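Local coordinates for protein thermospermine synthase (Medicago truncatula, PDB 6BQ6) that probably transfers an aminopropyl group from decarboxylated S-adenosylmethionine to spermidine, giving thermospermine and methylthioadenosine in plant polyamine biosynthesis, at residues S28-E32 with C42-N46; A95-H99 with K210-V215; L120-T124 with Q281-N287. One frame throughout, in Å; residues are numbered along the deposited sequence.

Contact 1. Residues S28-E32 with C42-N46; sequences SCWYE and CFALN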
ATOM      1  N   SER B  28       5.509  -8.560  -6.742  1.00 42.28           N
ATOM      2  CA  SER B  28       4.366  -7.774  -7.133  1.00 38.31           C
ATOM      3  C   SER B  28       3.155  -8.014  -6.237  1.00 33.63           C
ATOM      4  O   SER B  28       2.303  -7.143  -6.201  1.00 29.42           O
ATOM      5  CB  SER B  28       4.008  -8.064  -8.599  1.00 41.25           C
ATOM      6  OG  SER B  28       3.512  -9.388  -8.771  1.00 43.96           O
ATOM      7  N   CYS B  29       3.058  -9.183  -5.576  1.00 29.85           N
ATOM      8  CA  CYS B  29       1.864  -9.536  -4.798  1.00 27.10           C
ATOM      9  C   CYS B  29       2.155  -9.501  -3.300  1.00 26.20           C
ATOM     10  O   CYS B  29       3.145 -10.067  -2.851  1.00 25.65           O
ATOM     11  CB  CYS B  29       1.307 -10.926  -5.185  1.00 27.03           C
ATOM     12  SG  CYS B  29       0.711 -10.909  -6.909  1.00 31.82           S
ATOM     13  N   TRP B  30       1.259  -8.841  -2.559  1.00 24.52           N
ATOM     14  CA  TRP B  30       1.449  -8.542  -1.143  1.00 24.45           C
ATOM     15  C   TRP B  30       0.191  -8.850  -0.344  1.00 23.87           C
ATOM     16  O   TRP B  30      -0.884  -8.564  -0.807  1.00 24.00           O
ATOM     17  CB  TRP B  30       1.808  -7.049  -0.973  1.00 24.51           C
ATOM     18  CG  TRP B  30       3.127  -6.726  -1.559  1.00 25.41           C
ATOM     19  CD1 TRP B  30       3.378  -6.396  -2.839  1.00 28.20           C
ATOM     20  CD2 TRP B  30       4.394  -6.779  -0.901  1.00 26.79           C
ATOM     21  NE1 TRP B  30       4.741  -6.226  -3.038  1.00 28.45           N
ATOM     22  CE2 TRP B  30       5.382  -6.486  -1.860  1.00 27.74           C
ATOM     23  CE3 TRP B  30       4.793  -7.077   0.400  1.00 26.27           C
ATOM     24  CZ2 TRP B  30       6.738  -6.448  -1.544  1.00 28.82           C
ATOM     25  CZ3 TRP B  30       6.132  -7.044   0.714  1.00 26.99           C
ATOM     26  CH2 TRP B  30       7.095  -6.719  -0.254  1.00 28.22           C
ATOM     27  N   TYR B  31       0.347  -9.428   0.844  1.00 24.18           N
ATOM     28  CA  TYR B  31      -0.652  -9.377   1.889  1.00 25.40           C
ATOM     29  C   TYR B  31      -0.376  -8.158   2.767  1.00 25.69           C
ATOM     30  O   TYR B  31       0.723  -7.999   3.250  1.00 24.98           O
ATOM     31  CB  TYR B  31      -0.590 -10.634   2.763  1.00 26.36           C
ATOM     32  CG  TYR B  31      -1.410 -10.541   4.037  1.00 28.36           C
ATOM     33  CD1 TYR B  31      -2.781 -10.475   3.983  1.00 28.78           C
ATOM     34  CD2 TYR B  31      -0.798 -10.474   5.303  1.00 31.23           C
ATOM     35  CE1 TYR B  31      -3.550 -10.337   5.125  1.00 29.65           C
ATOM     36  CE2 TYR B  31      -1.557 -10.380   6.449  1.00 31.32           C
ATOM     37  CZ  TYR B  31      -2.947 -10.297   6.341  1.00 31.78           C
ATOM     38  OH  TYR B  31      -3.744 -10.173   7.472  1.00 32.10           O
ATOM     39  N   GLU B  32      -1.403  -7.378   3.064  1.00 26.72           N
ATOM     40  CA  GLU B  32      -1.254  -6.176   3.844  1.00 29.20           C
ATOM     41  C   GLU B  32      -2.189  -6.250   5.031  1.00 29.19           C
ATOM     42  O   GLU B  32      -3.358  -6.594   4.920  1.00 27.94           O
ATOM     43  CB  GLU B  32      -1.628  -5.015   2.949  1.00 33.39           C
ATOM     44  CG  GLU B  32      -1.813  -3.700   3.625  1.00 38.20           C
ATOM     45  CD  GLU B  32      -2.298  -2.706   2.597  1.00 41.84           C
ATOM     46  OE1 GLU B  32      -3.486  -2.307   2.746  1.00 39.36           O
ATOM     47  OE2 GLU B  32      -1.503  -2.439   1.614  1.00 42.19           O
ATOM     48  N   CYS B  42       3.404  -5.588   5.660  1.00 25.78           N
ATOM     49  CA  CYS B  42       3.099  -6.253   4.388  1.00 26.12           C
ATOM     50  C   CYS B  42       4.052  -7.407   4.091  1.00 24.51           C
ATOM     51  O   CYS B  42       5.252  -7.275   4.262  1.00 24.59           O
ATOM     52  CB  CYS B  42       3.132  -5.276   3.239  1.00 26.71           C
ATOM     53  SG  CYS B  42       2.291  -3.705   3.662  1.00 32.05           S
ATOM     54  N   PHE B  43       3.480  -8.547   3.722  1.00 24.62           N
ATOM     55  CA  PHE B  43       4.247  -9.753   3.424  1.00 25.05           C
ATOM     56  C   PHE B  43       4.116 -10.071   1.946  1.00 24.44           C
ATOM     57  O   PHE B  43       3.002 -10.128   1.418  1.00 23.75           O
ATOM     58  CB  PHE B  43       3.686 -10.985   4.165  1.00 26.53           C
ATOM     59  CG  PHE B  43       3.458 -10.808   5.601  1.00 27.19           C
ATOM     60  CD1 PHE B  43       4.137  -9.862   6.358  1.00 28.26           C
ATOM     61  CD2 PHE B  43       2.596 -11.684   6.258  1.00 29.40           C
ATOM     62  CE1 PHE B  43       3.921  -9.783   7.710  1.00 29.67           C
ATOM     63  CE2 PHE B  43       2.383 -11.577   7.607  1.00 29.85           C
ATOM     64  CZ  PHE B  43       3.027 -10.636   8.332  1.00 29.19           C
ATOM     65  N   ALA B  44       5.228 -10.361   1.274  1.00 25.47           N
ATOM     66  CA  ALA B  44       5.129 -10.779  -0.123  1.00 25.96           C
ATOM     67  C   ALA B  44       4.448 -12.157  -0.138  1.00 24.67           C
ATOM     68  O   ALA B  44       4.632 -12.971   0.779  1.00 24.30           O
ATOM     69  CB  ALA B  44       6.476 -10.872  -0.763  1.00 27.98           C
ATOM     70  N   LEU B  45       3.640 -12.358  -1.163  1.00 24.69           N
ATOM     71  CA  LEU B  45       2.769 -13.505  -1.300  1.00 26.48           C
ATOM     72  C   LEU B  45       3.230 -14.448  -2.411  1.00 27.89           C
ATOM     73  O   LEU B  45       3.458 -14.010  -3.544  1.00 27.25           O
ATOM     74  CB  LEU B  45       1.390 -13.039  -1.672  1.00 29.09           C
ATOM     75  CG  LEU B  45       0.317 -12.672  -0.702  1.00 31.21           C
ATOM     76  CD1 LEU B  45      -0.915 -12.202  -1.453  1.00 31.77           C
ATOM     77  CD2 LEU B  45      -0.055 -13.899   0.082  1.00 32.97           C
ATOM     78  N   ASN B  46       3.278 -15.737  -2.100  1.00 27.47           N
ATOM     79  CA  ASN B  46       3.419 -16.798  -3.125  1.00 29.22           C
ATOM     80  C   ASN B  46       2.035 -17.144  -3.689  1.00 28.80           C
ATOM     81  O   ASN B  46       1.824 -17.213  -4.911  1.00 30.44           O
ATOM     82  CB  ASN B  46       4.028 -18.067  -2.522  1.00 30.86           C
ATOM     83  CG  ASN B  46       5.514 -17.938  -2.201  1.00 31.76           C
ATOM     84  OD1 ASN B  46       6.281 -17.417  -3.000  1.00 34.02           O
ATOM     85  ND2 ASN B  46       5.935 -18.476  -1.053  1.00 32.71           N
TER
HETATM   86  O   HOH W   1       5.142 -11.540  -4.467  1.00 38.91           O
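The methyl of Ala44 sits over the six-membered ring of Trp30, CB 4.2 Å from the ring centroid and only 12° off its normal, a CH-pi contact that fills the hollow above the indole. Trp30 swings its CG next to its own backbone N (chi1 -66°), which lays the ring along strand 42-45; its edge reaches the backbone at Cys42, and CE3 lies 3.7 Å from Cys42 CB. Further along the same face, Cys42 SG rests 4.1 Å from Glu32 CG.

The other face carries Tyr31 and Phe43, side by side and pointing the same way, their CD2 atoms 3.7 Å apart and their rings inclined at 52°. Leu45 fills the next notch, its CG 3.6 Å from Tyr31 N. Behind the side chains, Tyr31 N bonds to Phe43 O, Phe43 N to Tyr31 O, and Leu45 N to Cys29 O.

Strands of the second and third subunits extend the sheet at Cys29-Tyr31 and at Cys42-Phe43. This is an antiparallel beta hairpin of the N-terminal tetramerisation domain of the spermidine/spermine synthase family.

Contact 2. Residues A95-H99 with K210-V215; sequences ALLHH and KGGIFV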
ATOM      1  N   ALA B  95       1.716 -22.408  31.992  1.00 19.95           N
ATOM      2  CA  ALA B  95       0.605 -22.847  32.842  1.00 20.95           C
ATOM      3  C   ALA B  95       0.725 -24.281  33.262  1.00 20.54           C
ATOM      4  O   ALA B  95       0.682 -24.612  34.456  1.00 21.47           O
ATOM      5  CB  ALA B  95      -0.724 -22.602  32.165  1.00 20.31           C
ATOM      6  N   LEU B  96       0.922 -25.177  32.308  1.00 20.77           N
ATOM      7  CA  LEU B  96       0.912 -26.616  32.666  1.00 21.06           C
ATOM      8  C   LEU B  96       2.132 -26.977  33.517  1.00 21.15           C
ATOM      9  O   LEU B  96       2.057 -27.791  34.446  1.00 21.05           O
ATOM     10  CB  LEU B  96       0.828 -27.510  31.469  1.00 21.35           C
ATOM     11  CG  LEU B  96      -0.609 -27.814  31.001  1.00 21.57           C
ATOM     12  CD1 LEU B  96      -1.339 -26.588  30.474  1.00 20.92           C
ATOM     13  CD2 LEU B  96      -0.590 -28.935  29.991  1.00 21.84           C
ATOM     14  N   LEU B  97       3.267 -26.342  33.233  1.00 20.40           N
ATOM     15  CA  LEU B  97       4.452 -26.627  33.997  1.00 21.31           C
ATOM     16  C   LEU B  97       4.395 -26.149  35.448  1.00 21.84           C
ATOM     17  O   LEU B  97       5.047 -26.723  36.294  1.00 24.33           O
ATOM     18  CB  LEU B  97       5.705 -26.048  33.296  1.00 20.97           C
ATOM     19  CG  LEU B  97       6.040 -26.684  31.957  1.00 21.12           C
ATOM     20  CD1 LEU B  97       7.031 -25.841  31.182  1.00 20.70           C
ATOM     21  CD2 LEU B  97       6.588 -28.110  32.152  1.00 22.23           C
ATOM     22  N   HIS B  98       3.659 -25.094  35.736  1.00 21.76           N
ATOM     23  CA  HIS B  98       3.518 -24.611  37.065  1.00 22.51           C
ATOM     24  C   HIS B  98       2.537 -25.456  37.847  1.00 23.55           C
ATOM     25  O   HIS B  98       2.544 -25.371  39.084  1.00 25.91           O
ATOM     26  CB  HIS B  98       3.091 -23.160  37.088  1.00 22.62           C
ATOM     27  CG  HIS B  98       4.219 -22.178  36.851  1.00 22.17           C
ATOM     28  ND1 HIS B  98       4.699 -21.882  35.607  1.00 22.25           N
ATOM     29  CD2 HIS B  98       4.970 -21.459  37.721  1.00 23.29           C
ATOM     30  CE1 HIS B  98       5.697 -21.018  35.705  1.00 23.46           C
ATOM     31  NE2 HIS B  98       5.867 -20.721  36.979  1.00 23.32           N
ATOM     32  N   HIS B  99       1.740 -26.252  37.140  1.00 21.86           N
ATOM     33  CA  HIS B  99       0.789 -27.147  37.776  1.00 24.21           C
ATOM     34  C   HIS B  99       1.485 -28.428  38.240  1.00 25.50           C
ATOM     35  O   HIS B  99       2.397 -28.934  37.566  1.00 25.98           O
ATOM     36  CB  HIS B  99      -0.299 -27.499  36.781  1.00 23.68           C
ATOM     37  CG  HIS B  99      -1.522 -28.011  37.451  1.00 23.76           C
ATOM     38  ND1 HIS B  99      -1.624 -29.314  37.870  1.00 24.09           N
ATOM     39  CD2 HIS B  99      -2.656 -27.388  37.848  1.00 23.86           C
ATOM     40  CE1 HIS B  99      -2.780 -29.487  38.483  1.00 23.89           C
ATOM     41  NE2 HIS B  99      -3.425 -28.330  38.501  1.00 24.39           N
ATOM     42  N   LYS B 210      -8.635 -27.779  42.471  1.00 23.74           N
ATOM     43  CA  LYS B 210      -7.665 -27.337  43.470  1.00 24.45           C
ATOM     44  C   LYS B 210      -6.297 -27.207  42.803  1.00 24.13           C
ATOM     45  O   LYS B 210      -5.852 -28.125  42.144  1.00 23.33           O
ATOM     46  CB  LYS B 210      -7.582 -28.368  44.592  1.00 25.64           C
ATOM     47  CG  LYS B 210      -6.481 -28.178  45.611  1.00 27.82           C
ATOM     48  CD  LYS B 210      -6.523 -26.826  46.286  1.00 28.85           C
ATOM     49  CE  LYS B 210      -5.300 -26.703  47.223  1.00 29.07           C
ATOM     50  NZ  LYS B 210      -5.458 -25.500  48.018  1.00 29.51           N
ATOM     51  N   GLY B 211      -5.630 -26.072  42.965  1.00 24.69           N
ATOM     52  CA  GLY B 211      -4.357 -25.873  42.284  1.00 24.76           C
ATOM     53  C   GLY B 211      -4.508 -25.414  40.831  1.00 22.95           C
ATOM     54  O   GLY B 211      -3.509 -25.368  40.082  1.00 23.79           O
ATOM     55  N   GLY B 212      -5.738 -25.078  40.426  1.00 22.34           N
ATOM     56  CA  GLY B 212      -6.019 -24.821  39.024  1.00 20.83           C
ATOM     57  C   GLY B 212      -5.333 -23.575  38.570  1.00 20.79           C
ATOM     58  O   GLY B 212      -5.142 -22.660  39.383  1.00 20.96           O
ATOM     59  N   ILE B 213      -4.986 -23.538  37.283  1.00 19.88           N
ATOM     60  CA  ILE B 213      -4.293 -22.372  36.725  1.00 19.90           C
ATOM     61  C   ILE B 213      -5.083 -21.921  35.512  1.00 19.13           C
ATOM     62  O   ILE B 213      -5.467 -22.748  34.698  1.00 19.69           O
ATOM     63  CB  ILE B 213      -2.841 -22.675  36.347  1.00 20.49           C
ATOM     64  CG1 ILE B 213      -2.032 -23.077  37.605  1.00 21.57           C
ATOM     65  CG2 ILE B 213      -2.234 -21.424  35.675  1.00 20.49           C
ATOM     66  CD1 ILE B 213      -0.641 -23.589  37.351  1.00 21.97           C
ATOM     67  N   PHE B 214      -5.366 -20.626  35.423  1.00 18.61           N
ATOM     68  CA  PHE B 214      -5.948 -20.021  34.241  1.00 18.12           C
ATOM     69  C   PHE B 214      -4.769 -19.347  33.480  1.00 17.61           C
ATOM     70  O   PHE B 214      -3.906 -18.697  34.105  1.00 18.97           O
ATOM     71  CB  PHE B 214      -7.000 -18.992  34.627  1.00 18.88           C
ATOM     72  CG  PHE B 214      -7.602 -18.261  33.451  1.00 18.90           C
ATOM     73  CD1 PHE B 214      -8.286 -18.949  32.430  1.00 19.13           C
ATOM     74  CD2 PHE B 214      -7.458 -16.841  33.329  1.00 19.96           C
ATOM     75  CE1 PHE B 214      -8.836 -18.279  31.341  1.00 19.09           C
ATOM     76  CE2 PHE B 214      -7.995 -16.196  32.222  1.00 19.70           C
ATOM     77  CZ  PHE B 214      -8.700 -16.890  31.236  1.00 19.35           C
ATOM     78  N   VAL B 215      -4.809 -19.437  32.163  1.00 17.07           N
ATOM     79  CA  VAL B 215      -3.923 -18.607  31.325  1.00 17.03           C
ATOM     80  C   VAL B 215      -4.770 -18.062  30.174  1.00 17.35           C
ATOM     81  O   VAL B 215      -5.605 -18.779  29.598  1.00 16.85           O
ATOM     82  CB  VAL B 215      -2.676 -19.359  30.807  1.00 16.66           C
ATOM     83  CG1 VAL B 215      -3.052 -20.608  30.028  1.00 17.23           C
ATOM     84  CG2 VAL B 215      -1.770 -18.446  29.979  1.00 17.61           C
TER
HETATM   85  O   HOH W   2      -5.947 -28.343  39.395  1.00 25.44           O
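Ile213 rises from strand 212-215 straight at the end of helix 84-98, and its side chain is the one to follow. CB points toward the helix and splits there. The short branch, CG2, stops at Ala95, with 4.0 Å between Ile213 CG2 and Ala95 CB. The long branch leaves beside the backbone N (chi1 -62°) and runs on extended through CG1, so the CD1 methyl is carried up under the last turn. There Ile213 CD1 comes within 3.3 Å of Ala95 O, the carbonyl to which His98 N and His99 N both make weak helical bonds. The same methyl lies 3.8 Å from His98 CB and 3.6 Å from His99 N, and it meets the His99 ring at its edge.

Two residues along the strand, Val215 also presents CG1 to the Ala95 methyl, 3.7 Å from Ala95 CB, so that both branched side chains share it.

Toward Lys210 and Gly211 the contact turns polar. His99 reaches across with CG anti to its backbone N (chi1 -161°), which brings its CD2 to 3.1 Å from Gly211 O. A water in the plane of the ring, at the edge by NE2, then donates to Lys210 O and ties the imidazole to the turn, while ND1 is bonded to the backbone N of Met101. Gly211 has a left-handed conformation that favours glycine.

Strand 175-181 lies alongside, pairing with strand 212-220, and its Val177 and Val179 pack against Ala95 and Val215. Helix 84-98 thus covers one face of the central sheet, the layered helix-on-sheet packing of the Rossmann-like domain seen in aminopropyltransferases.

Contact 3. Residues L120-T124 with Q281-N287; sequences LRHKT and QRIIEEN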
ATOM      1  N   LEU B 120      -1.288 -31.450  24.184  1.00 20.23           N
ATOM      2  CA  LEU B 120      -1.182 -32.924  24.022  1.00 21.61           C
ATOM      3  C   LEU B 120       0.254 -33.454  24.049  1.00 22.45           C
ATOM      4  O   LEU B 120       0.477 -34.647  24.147  1.00 22.97           O
ATOM      5  CB  LEU B 120      -1.881 -33.334  22.724  1.00 22.35           C
ATOM      6  CG  LEU B 120      -3.419 -33.148  22.824  1.00 22.67           C
ATOM      7  CD1 LEU B 120      -4.001 -33.167  21.426  1.00 23.49           C
ATOM      8  CD2 LEU B 120      -4.159 -34.188  23.661  1.00 22.85           C
ATOM      9  N   ARG B 121       1.243 -32.577  23.946  1.00 21.04           N
ATOM     10  CA  ARG B 121       2.630 -32.938  24.212  1.00 22.44           C
ATOM     11  C   ARG B 121       2.899 -33.292  25.656  1.00 22.66           C
ATOM     12  O   ARG B 121       3.912 -33.893  25.934  1.00 25.92           O
ATOM     13  CB  ARG B 121       3.599 -31.844  23.743  1.00 22.50           C
ATOM     14  CG  ARG B 121       3.547 -31.647  22.231  1.00 23.17           C
ATOM     15  CD  ARG B 121       4.459 -30.509  21.758  1.00 23.94           C
ATOM     16  NE  ARG B 121       5.845 -30.724  22.159  1.00 24.19           N
ATOM     17  CZ  ARG B 121       6.733 -29.774  22.469  1.00 25.62           C
ATOM     18  NH1 ARG B 121       6.424 -28.497  22.480  1.00 24.31           N
ATOM     19  NH2 ARG B 121       7.940 -30.123  22.827  1.00 26.06           N
ATOM     20  N   HIS B 122       2.036 -32.876  26.586  1.00 22.33           N
ATOM     21  CA  HIS B 122       2.207 -33.194  27.983  1.00 22.78           C
ATOM     22  C   HIS B 122       1.738 -34.583  28.295  1.00 23.75           C
ATOM     23  O   HIS B 122       0.570 -34.888  28.153  1.00 23.27           O
ATOM     24  CB  HIS B 122       1.464 -32.167  28.817  1.00 22.68           C
ATOM     25  CG  HIS B 122       2.179 -30.861  28.891  1.00 21.40           C
ATOM     26  ND1 HIS B 122       2.827 -30.447  30.030  1.00 21.31           N
ATOM     27  CD2 HIS B 122       2.311 -29.858  27.986  1.00 21.35           C
ATOM     28  CE1 HIS B 122       3.362 -29.253  29.822  1.00 22.10           C
ATOM     29  NE2 HIS B 122       3.072 -28.882  28.588  1.00 20.77           N
ATOM     30  N   LYS B 123       2.645 -35.423  28.805  1.00 25.81           N
ATOM     31  CA  LYS B 123       2.239 -36.792  29.138  1.00 26.27           C
ATOM     32  C   LYS B 123       1.259 -36.920  30.284  1.00 26.28           C
ATOM     33  O   LYS B 123       0.582 -37.945  30.369  1.00 27.10           O
ATOM     34  CB  LYS B 123       3.484 -37.671  29.389  1.00 29.09           C
ATOM     35  CG  LYS B 123       4.229 -37.877  28.111  1.00 30.66           C
ATOM     36  CD  LYS B 123       5.566 -38.571  28.332  1.00 34.47           C
ATOM     37  CE  LYS B 123       6.589 -37.662  28.991  1.00 35.69           C
ATOM     38  NZ  LYS B 123       7.973 -38.268  28.915  1.00 37.69           N
ATOM     39  N   THR B 124       1.170 -35.903  31.154  1.00 24.63           N
ATOM     40  CA  THR B 124       0.204 -35.928  32.247  1.00 24.45           C
ATOM     41  C   THR B 124      -1.252 -35.837  31.781  1.00 23.76           C
ATOM     42  O   THR B 124      -2.200 -36.254  32.485  1.00 22.64           O
ATOM     43  CB  THR B 124       0.495 -34.781  33.263  1.00 24.85           C
ATOM     44  OG1 THR B 124       0.401 -33.509  32.609  1.00 24.12           O
ATOM     45  CG2 THR B 124       1.904 -34.891  33.821  1.00 25.87           C
ATOM     46  N   GLN B 281      10.823 -33.935  32.061  1.00 29.98           N
ATOM     47  CA  GLN B 281      10.055 -35.067  32.574  1.00 33.12           C
ATOM     48  C   GLN B 281       8.722 -35.228  31.860  1.00 33.79           C
ATOM     49  O   GLN B 281       8.282 -36.343  31.604  1.00 35.39           O
ATOM     50  CB  GLN B 281       9.832 -34.951  34.097  1.00 35.55           C
ATOM     51  CG  GLN B 281       9.194 -36.204  34.722  1.00 39.61           C
ATOM     52  CD  GLN B 281      10.108 -37.426  34.640  1.00 43.00           C
ATOM     53  OE1 GLN B 281      11.192 -37.425  35.234  1.00 49.45           O
ATOM     54  NE2 GLN B 281       9.717 -38.449  33.853  1.00 43.48           N
ATOM     55  N   ARG B 282       8.059 -34.109  31.550  1.00 31.34           N
ATOM     56  CA  ARG B 282       6.645 -34.141  31.212  1.00 31.47           C
ATOM     57  C   ARG B 282       6.271 -33.918  29.763  1.00 30.71           C
ATOM     58  O   ARG B 282       5.243 -34.393  29.300  1.00 30.40           O
ATOM     59  CB  ARG B 282       5.923 -33.084  32.001  1.00 31.50           C
ATOM     60  CG  ARG B 282       5.943 -33.271  33.482  1.00 33.10           C
ATOM     61  CD  ARG B 282       5.022 -32.201  33.954  1.00 33.46           C
ATOM     62  NE  ARG B 282       5.142 -31.826  35.314  1.00 34.49           N
ATOM     63  CZ  ARG B 282       4.373 -30.891  35.874  1.00 35.10           C
ATOM     64  NH1 ARG B 282       4.542 -30.535  37.130  1.00 36.60           N
ATOM     65  NH2 ARG B 282       3.448 -30.275  35.143  1.00 32.60           N
ATOM     66  N   ILE B 283       7.115 -33.200  29.037  1.00 27.61           N
ATOM     67  CA  ILE B 283       6.763 -32.830  27.685  1.00 27.85           C
ATOM     68  C   ILE B 283       7.506 -33.711  26.695  1.00 28.72           C
ATOM     69  O   ILE B 283       8.743 -33.880  26.789  1.00 29.97           O
ATOM     70  CB  ILE B 283       7.123 -31.367  27.414  1.00 27.44           C
ATOM     71  CG1 ILE B 283       6.333 -30.441  28.336  1.00 26.97           C
ATOM     72  CG2 ILE B 283       6.896 -31.071  25.934  1.00 27.43           C
ATOM     73  CD1 ILE B 283       6.716 -28.957  28.169  1.00 26.30           C
ATOM     74  N   ILE B 284       6.758 -34.251  25.756  1.00 30.13           N
ATOM     75  CA  ILE B 284       7.275 -35.047  24.618  1.00 32.67           C
ATOM     76  C   ILE B 284       8.039 -34.135  23.655  1.00 34.27           C
ATOM     77  O   ILE B 284       7.530 -33.080  23.259  1.00 34.20           O
ATOM     78  CB  ILE B 284       6.103 -35.730  23.866  1.00 34.48           C
ATOM     79  CG1 ILE B 284       5.389 -36.719  24.793  1.00 36.21           C
ATOM     80  CG2 ILE B 284       6.562 -36.458  22.598  1.00 35.17           C
ATOM     81  CD1 ILE B 284       4.076 -37.243  24.213  1.00 38.09           C
ATOM     82  N   GLU B 285       9.262 -34.531  23.290  1.00 36.93           N
ATOM     83  CA  GLU B 285      10.147 -33.713  22.438  1.00 37.45           C
ATOM     84  C   GLU B 285      10.569 -32.374  23.078  1.00 35.39           C
ATOM     85  O   GLU B 285      10.056 -31.936  24.110  1.00 33.00           O
ATOM     86  CB  GLU B 285       9.543 -33.477  21.055  1.00 42.18           C
ATOM     87  CG  GLU B 285       9.373 -34.740  20.235  1.00 49.12           C
ATOM     88  CD  GLU B 285       9.239 -34.459  18.748  1.00 55.76           C
ATOM     89  OE1 GLU B 285       8.085 -34.500  18.254  1.00 63.14           O
ATOM     90  OE2 GLU B 285      10.278 -34.191  18.078  1.00 58.18           O
ATOM     91  N   GLU B 286      11.564 -31.759  22.455  1.00 34.09           N
ATOM     92  CA  GLU B 286      12.131 -30.509  22.929  1.00 34.21           C
ATOM     93  C   GLU B 286      11.258 -29.374  22.450  1.00 29.50           C
ATOM     94  O   GLU B 286      10.894 -29.341  21.295  1.00 28.58           O
ATOM     95  CB  GLU B 286      13.518 -30.294  22.330  1.00 37.51           C
ATOM     96  CG  GLU B 286      14.629 -30.925  23.137  1.00 42.94           C
ATOM     97  CD  GLU B 286      15.238 -29.895  24.083  1.00 49.29           C
ATOM     98  OE1 GLU B 286      14.846 -29.940  25.280  1.00 54.18           O
ATOM     99  OE2 GLU B 286      16.064 -29.028  23.622  1.00 48.38           O
ATOM    100  N   ASN B 287      10.980 -28.433  23.335  1.00 27.73           N
ATOM    101  CA  ASN B 287      10.396 -27.148  22.921  1.00 26.48           C
ATOM    102  C   ASN B 287      11.360 -26.413  22.009  1.00 27.46           C
ATOM    103  O   ASN B 287      12.581 -26.556  22.138  1.00 28.61           O
ATOM    104  CB  ASN B 287      10.112 -26.275  24.138  1.00 26.69           C
ATOM    105  CG  ASN B 287       8.919 -26.752  24.938  1.00 26.76           C
ATOM    106  OD1 ASN B 287       8.145 -27.565  24.479  1.00 27.69           O
ATOM    107  ND2 ASN B 287       8.737 -26.201  26.123  1.00 27.22           N
TER
HETATM  108  O   HOH W   3       2.408 -31.477  32.555  1.00 23.87           O
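Arg121 lays its guanidinium across the loop 283-287, presenting its edge to backbone oxygens and one face to Ile283. A bend at chi3 (57°) folds the end of the chain over, so that NE and NH2 both grip Ile284 O side-on, at 3.1 and 3.0 Å, with that oxygen close to the guanidinium plane. NH1 has a weak bond to Asn287 OD1, whose amide plane stands 74° from the guanidinium, and NH2 adds weak bonds to the same OD1 and to Glu285 O. The methyl Ile283 CG2 lies over the guanidinium face, 3.4 Å from Arg121 NH2. Glu118 completes the polar setting through a salt bridge to NH1, which probably helps to balance the charge.

The other branch of Ile283 serves His122. The two side chains run side by side, and Ile283 CG1 sits over the imidazole face, 3.7 Å from the ring centroid in a CH-pi contact. His122 is held at both nitrogens: NE2 bonds to His93, and ND1 shares a hydrogen bond with a water, which donates to Thr124 OG1 and accepts from Arg282 NH2. The Thr124 hydroxyl is also hydrogen-bonded to Pro102 O.

Here the loop between helix 114-120 and strand 127-132 of the Rossmann-like domain meets the chain leaving helix 272-282. The backbones make a single bridge at His122 and Ile283, with bonds from Ile284 N to Arg121 O and from Lys123 N to Arg282 O.

Lys123 crosses Ile284 at a slant, its CG 3.7 Å from Ile284 CG1. A bend at chi3 (-72°) returns its NZ to a weak bond with Gln281 O. Arg282 stays extended instead, running past the Thr124 methyl, with 4.1 Å between Arg282 CD and Thr124 CG2, on toward His99 O.

Contacts 2 and 3 are neighbours, their centres about 15 Å apart, whereas contact 1 lies about 40 Å from contact 2 between centres, on the opposite side of the chain's centre. Contact 2 is buried and mostly apolar, a helix end on the central sheet. Contact 3 is partly exposed and relies on charged and backbone groups joining a loop to the end of helix 272-282 and the chain that leaves it. Arg282 links them: its NH1 lies 2.7 Å from His99 O, a probable hydrogen bond, while Leu96 packs on His122. Contact 1 is also buried, but much of its cover comes from other subunits and its framework is strand pairing. Contacts 1 and 3 both touch the third subunit; contact 2 meets no other chain.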